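Local coordinates for STU0660 (Streptococcus thermophilus, PDB 3ZTH), which probably binds DNA as a large Csn2-type Cas protein taking part in CRISPR-mediated bacterial immunity, and binds magnesium ions, at residues L181-L185 against F218-I222; S292-V296 against V313-L318. The contacts are given in a common frame with arbitrary orientation. Numbering follows the deposited sequence.

How the contacts relate
Along the chain the two contacts come in series: contact 1 is complete before contact 2 begins, and their centres lie about 28 Å apart, with nearest atoms about 7 Å from each other and no touch. Contact 1, its centre about 11 Å from the centre of the chain, pairs helices 177-192 and 212-228, which belong to the P-loop NTPase-like core built on the sheet containing strands 199-204 and 232-237. Contact 2, with its centre about 26 Å from the centre of the chain, joins helices 286-296 and 312-324, which follow the last strand of that sheet. Contact 1 is thus near-parallel helix packing within the sheet-based core, and contact 2 a steep crossing in the C-terminal helical part, where a further subunit also packs.

Contact 1. Residues L181-L185 against F218-I222; sequences LSLFL and FYRQI
Leu-185 projects its side chain into the gap between two neighbouring helices, where its CD1 reaches Phe-218 CD1 at 3.7 Å and Ile-222 CG2 at 3.9 Å. The motif is near-parallel helix packing in an alpha/beta core of the P-loop NTPase clan: helices 177-192 and 212-228 precede strands 199-204 and 232-237, parallel neighbours in the central sheet. Both segments are regular alpha helix, with Leu-185 N bonded to Leu-181 O at 2.8 Å and Ile-222 N to Phe-218 O at 3.1 Å. Their axes approach to 10.6 Å at 8°, and the register sets Ser-182 beside Phe-218 (CA to CA 7.0 Å) and Leu-185 beside Gln-221 (CA to CA 7.6 Å). Leu-181 and Leu-185, both mt and one turn apart, approach the t-rotamer ring of Phe-218 obliquely, Leu-181 CD1 lying 4.0 Å from Phe-218 CD1. Phe-234 of strand 232-237 touches both Leu-185 and Ile-222, so this end of the apolar patch lies on the sheet, while Leu-181 meets Phe-83 and Leu-86 of helix 83-89. Beside it, Ser-182 OG, already hydrogen-bonded to Ile-178 O within its own helix, accepts only a weak bond from Gln-221 NE2 at 3.5 Å, N-H...O angle 152°. One water donates to both helices, bridging Ser-182 O at 3.1 Å and Gln-221 OE1 at 2.8 Å.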
loop_
_atom_site.group_PDB
_atom_site.type_symbol
_atom_site.label_atom_id
_atom_site.label_comp_id
_atom_site.label_asym_id
_atom_site.label_seq_id
_atom_site.Cartn_x
_atom_site.Cartn_y
_atom_site.Cartn_z
ATOM N N LEU A 181 36.430 -0.831 -0.777
ATOM C CA LEU A 181 36.645 -1.767 0.313
ATOM C C LEU A 181 37.278 -1.065 1.511
ATOM O O LEU A 181 36.854 -1.265 2.657
ATOM C CB LEU A 181 37.531 -2.918 -0.176
ATOM C CG LEU A 181 36.929 -3.793 -1.291
ATOM C CD1 LEU A 181 38.005 -4.677 -1.885
ATOM C CD2 LEU A 181 35.772 -4.632 -0.743
ATOM N N SER A 182 38.278 -0.231 1.248
ATOM C CA SER A 182 38.958 0.496 2.312
ATOM C C SER A 182 38.009 1.386 3.107
ATOM O O SER A 182 38.021 1.374 4.345
ATOM C CB SER A 182 40.091 1.330 1.729
ATOM O OG SER A 182 41.035 0.485 1.105
ATOM N N LEU A 183 37.188 2.160 2.403
ATOM C CA LEU A 183 36.234 3.031 3.077
ATOM C C LEU A 183 35.300 2.184 3.939
ATOM O O LEU A 183 35.013 2.531 5.088
ATOM C CB LEU A 183 35.429 3.834 2.054
ATOM C CG LEU A 183 36.227 4.954 1.382
ATOM C CD1 LEU A 183 35.423 5.549 0.236
ATOM C CD2 LEU A 183 36.580 6.024 2.416
ATOM N N PHE A 184 34.839 1.064 3.384
ATOM C CA PHE A 184 33.953 0.170 4.120
ATOM C C PHE A 184 34.638 -0.369 5.370
ATOM O O PHE A 184 34.049 -0.382 6.455
ATOM C CB PHE A 184 33.528 -1.004 3.240
ATOM C CG PHE A 184 32.846 -2.110 3.995
ATOM C CD1 PHE A 184 31.523 -1.983 4.401
ATOM C CD2 PHE A 184 33.533 -3.277 4.314
ATOM C CE1 PHE A 184 30.891 -3.006 5.115
ATOM C CE2 PHE A 184 32.911 -4.302 5.026
ATOM C CZ PHE A 184 31.587 -4.165 5.426
ATOM N N LEU A 185 35.875 -0.830 5.220
ATOM C CA LEU A 185 36.609 -1.370 6.360
ATOM C C LEU A 185 36.856 -0.304 7.421
ATOM O O LEU A 185 36.795 -0.586 8.620
ATOM C CB LEU A 185 37.931 -1.983 5.895
ATOM C CG LEU A 185 37.749 -3.271 5.087
ATOM C CD1 LEU A 185 39.104 -3.803 4.646
ATOM C CD2 LEU A 185 37.012 -4.313 5.937
ATOM N N PHE A 218 43.967 -5.067 0.732
ATOM C CA PHE A 218 42.697 -5.330 1.404
ATOM C C PHE A 218 42.846 -6.408 2.477
ATOM O O PHE A 218 42.301 -6.289 3.577
ATOM C CB PHE A 218 41.660 -5.773 0.368
ATOM C CG PHE A 218 40.521 -6.563 0.942
ATOM C CD1 PHE A 218 39.469 -5.927 1.588
ATOM C CD2 PHE A 218 40.516 -7.957 0.857
ATOM C CE1 PHE A 218 38.425 -6.664 2.145
ATOM C CE2 PHE A 218 39.482 -8.703 1.408
ATOM C CZ PHE A 218 38.430 -8.057 2.055
ATOM N N TYR A 219 43.590 -7.460 2.151
ATOM C CA TYR A 219 43.800 -8.570 3.079
ATOM C C TYR A 219 44.597 -8.174 4.318
ATOM O O TYR A 219 44.328 -8.672 5.415
ATOM C CB TYR A 219 44.481 -9.742 2.354
ATOM C CG TYR A 219 44.815 -10.919 3.247
ATOM C CD1 TYR A 219 43.812 -11.756 3.739
ATOM C CD2 TYR A 219 46.135 -11.194 3.601
ATOM C CE1 TYR A 219 44.119 -12.838 4.563
ATOM C CE2 TYR A 219 46.450 -12.268 4.414
ATOM C CZ TYR A 219 45.441 -13.087 4.893
ATOM O OH TYR A 219 45.768 -14.159 5.701
ATOM N N ARG A 220 45.579 -7.291 4.151
ATOM C CA ARG A 220 46.357 -6.830 5.303
ATOM C C ARG A 220 45.417 -6.065 6.231
ATOM O O ARG A 220 45.485 -6.195 7.451
ATOM C CB ARG A 220 47.500 -5.920 4.871
ATOM C CG ARG A 220 48.618 -6.637 4.156
ATOM C CD ARG A 220 49.691 -5.659 3.699
ATOM N NE ARG A 220 50.670 -6.309 2.829
ATOM C CZ ARG A 220 51.457 -7.314 3.203
ATOM N NH1 ARG A 220 51.390 -7.789 4.445
ATOM N NH2 ARG A 220 52.296 -7.858 2.326
ATOM N N GLN A 221 44.531 -5.272 5.642
ATOM C CA GLN A 221 43.568 -4.510 6.421
ATOM C C GLN A 221 42.682 -5.424 7.252
ATOM O O GLN A 221 42.520 -5.192 8.448
ATOM C CB GLN A 221 42.716 -3.632 5.506
ATOM C CG GLN A 221 43.440 -2.374 5.055
ATOM C CD GLN A 221 42.710 -1.616 3.960
ATOM O OE1 GLN A 221 41.485 -1.497 3.974
ATOM N NE2 GLN A 221 43.469 -1.084 3.009
ATOM N N ILE A 222 42.118 -6.473 6.653
ATOM C CA ILE A 222 41.269 -7.347 7.452
ATOM C C ILE A 222 42.064 -8.096 8.524
ATOM O O ILE A 222 41.531 -8.385 9.592
ATOM C CB ILE A 222 40.451 -8.355 6.589
ATOM C CG1 ILE A 222 41.361 -9.327 5.857
ATOM C CG2 ILE A 222 39.585 -7.600 5.593
ATOM C CD1 ILE A 222 40.566 -10.315 5.026
HETATM O O HOH W 1 40.527 0.347 5.803
#

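Contact 2. Residues S292-V296 against V313-L318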
loop_
_atom_site.group_PDB
_atom_site.type_symbol
_atom_site.label_atom_id
_atom_site.label_comp_id
_atom_site.label_asym_id
_atom_site.label_seq_id
_atom_site.Cartn_x
_atom_site.Cartn_y
_atom_site.Cartn_z
ATOM N N SER A 292 53.662 -22.858 -2.734
ATOM C CA SER A 292 53.223 -23.984 -3.529
ATOM C C SER A 292 51.867 -24.406 -2.970
ATOM O O SER A 292 50.953 -24.760 -3.717
ATOM C CB SER A 292 54.236 -25.123 -3.412
ATOM O OG SER A 292 53.828 -26.242 -4.176
ATOM N N LEU A 293 51.745 -24.335 -1.646
ATOM C CA LEU A 293 50.519 -24.694 -0.944
ATOM C C LEU A 293 49.366 -23.734 -1.284
ATOM O O LEU A 293 48.202 -24.136 -1.350
ATOM C CB LEU A 293 50.782 -24.699 0.565
ATOM C CG LEU A 293 49.632 -25.045 1.517
ATOM C CD1 LEU A 293 49.165 -26.507 1.320
ATOM C CD2 LEU A 293 50.118 -24.815 2.939
ATOM N N GLU A 294 49.695 -22.465 -1.502
ATOM C CA GLU A 294 48.693 -21.464 -1.850
ATOM C C GLU A 294 48.185 -21.673 -3.275
ATOM O O GLU A 294 47.028 -21.409 -3.585
ATOM C CB GLU A 294 49.294 -20.072 -1.733
ATOM C CG GLU A 294 48.630 -19.206 -0.700
ATOM C CD GLU A 294 49.456 -17.975 -0.358
ATOM O OE1 GLU A 294 49.999 -17.339 -1.292
ATOM O OE2 GLU A 294 49.551 -17.646 0.844
ATOM N N THR A 295 49.068 -22.148 -4.136
ATOM C CA THR A 295 48.743 -22.399 -5.529
ATOM C C THR A 295 47.845 -23.614 -5.739
ATOM O O THR A 295 46.858 -23.555 -6.463
ATOM C CB THR A 295 50.028 -22.649 -6.342
ATOM O OG1 THR A 295 50.826 -21.461 -6.347
ATOM C CG2 THR A 295 49.692 -23.074 -7.772
ATOM N N VAL A 296 48.206 -24.711 -5.086
ATOM C CA VAL A 296 47.517 -25.984 -5.237
ATOM C C VAL A 296 46.284 -26.275 -4.393
ATOM O O VAL A 296 45.394 -27.010 -4.835
ATOM C CB VAL A 296 48.517 -27.144 -5.026
ATOM C CG1 VAL A 296 47.794 -28.459 -5.085
ATOM C CG2 VAL A 296 49.596 -27.100 -6.080
ATOM N N VAL A 313 57.198 -28.699 -9.739
ATOM C CA VAL A 313 57.219 -28.697 -8.278
ATOM C C VAL A 313 55.830 -28.625 -7.655
ATOM O O VAL A 313 55.537 -29.339 -6.684
ATOM C CB VAL A 313 58.080 -27.523 -7.736
ATOM C CG1 VAL A 313 57.801 -27.298 -6.257
ATOM C CG2 VAL A 313 59.554 -27.839 -7.934
ATOM N N ASP A 314 54.977 -27.765 -8.196
ATOM C CA ASP A 314 53.640 -27.648 -7.650
ATOM C C ASP A 314 52.847 -28.931 -7.882
ATOM O O ASP A 314 52.018 -29.315 -7.048
ATOM C CB ASP A 314 52.908 -26.440 -8.253
ATOM C CG ASP A 314 53.449 -25.101 -7.734
ATOM O OD1 ASP A 314 54.159 -25.084 -6.703
ATOM O OD2 ASP A 314 53.155 -24.053 -8.350
ATOM N N SER A 315 53.114 -29.604 -9.000
ATOM C CA SER A 315 52.416 -30.849 -9.334
ATOM C C SER A 315 52.789 -31.916 -8.318
ATOM O O SER A 315 51.949 -32.707 -7.894
ATOM C CB SER A 315 52.801 -31.331 -10.734
ATOM O OG SER A 315 52.501 -30.358 -11.714
ATOM N N VAL A 316 54.057 -31.932 -7.934
ATOM C CA VAL A 316 54.536 -32.893 -6.956
ATOM C C VAL A 316 53.871 -32.642 -5.604
ATOM O O VAL A 316 53.299 -33.558 -5.009
ATOM C CB VAL A 316 56.078 -32.804 -6.814
ATOM C CG1 VAL A 316 56.568 -33.682 -5.662
ATOM C CG2 VAL A 316 56.717 -33.246 -8.115
ATOM N N ILE A 317 53.953 -31.400 -5.124
ATOM C CA ILE A 317 53.356 -31.023 -3.847
ATOM C C ILE A 317 51.866 -31.366 -3.854
ATOM O O ILE A 317 51.336 -31.898 -2.881
ATOM C CB ILE A 317 53.537 -29.507 -3.588
ATOM C CG1 ILE A 317 55.027 -29.181 -3.495
ATOM C CG2 ILE A 317 52.797 -29.089 -2.321
ATOM C CD1 ILE A 317 55.726 -29.875 -2.360
ATOM N N LEU A 318 51.199 -31.064 -4.962
ATOM C CA LEU A 318 49.779 -31.360 -5.103
ATOM C C LEU A 318 49.519 -32.849 -4.875
ATOM O O LEU A 318 48.627 -33.226 -4.107
ATOM C CB LEU A 318 49.299 -30.937 -6.499
ATOM C CG LEU A 318 47.908 -31.276 -7.072
ATOM C CD1 LEU A 318 46.948 -31.736 -6.016
ATOM C CD2 LEU A 318 47.362 -30.056 -7.772
HETATM O O HOH W 2 53.452 -21.649 -6.996
#
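A steep helix-helix crossing in the C-terminal helical part of the chain brings the end of helix 286-296 against the first turns of helix 312-324. The short segments cross at -76° with axes 9.4 Å apart, and Ser-292 CA comes within 5.5 Å of Asp-314 CA, an approach close enough for short polar side chains to meet directly. Ser-292 OG donates to Asp-314 OD1 at 2.8 Å. The other carboxylate oxygen, Asp-314 OD2, takes a bond from a water at 2.8 Å, and that water also lies 2.7 Å from Thr-295 OG1. Val-296 CG2 packs over the same aspartate, 4.0 Å from Asp-314 CB, while Ile-317 CG1 closes on Ser-292 OG at 3.2 Å. Ser-309 of the third subunit hydrogen-bonds Asp-314 OD2 through its OG. The buried carboxylate thus has a serine, a water and a neighbouring chain as partners, so one side chain links the intrachain helix crossing to the subunit interface.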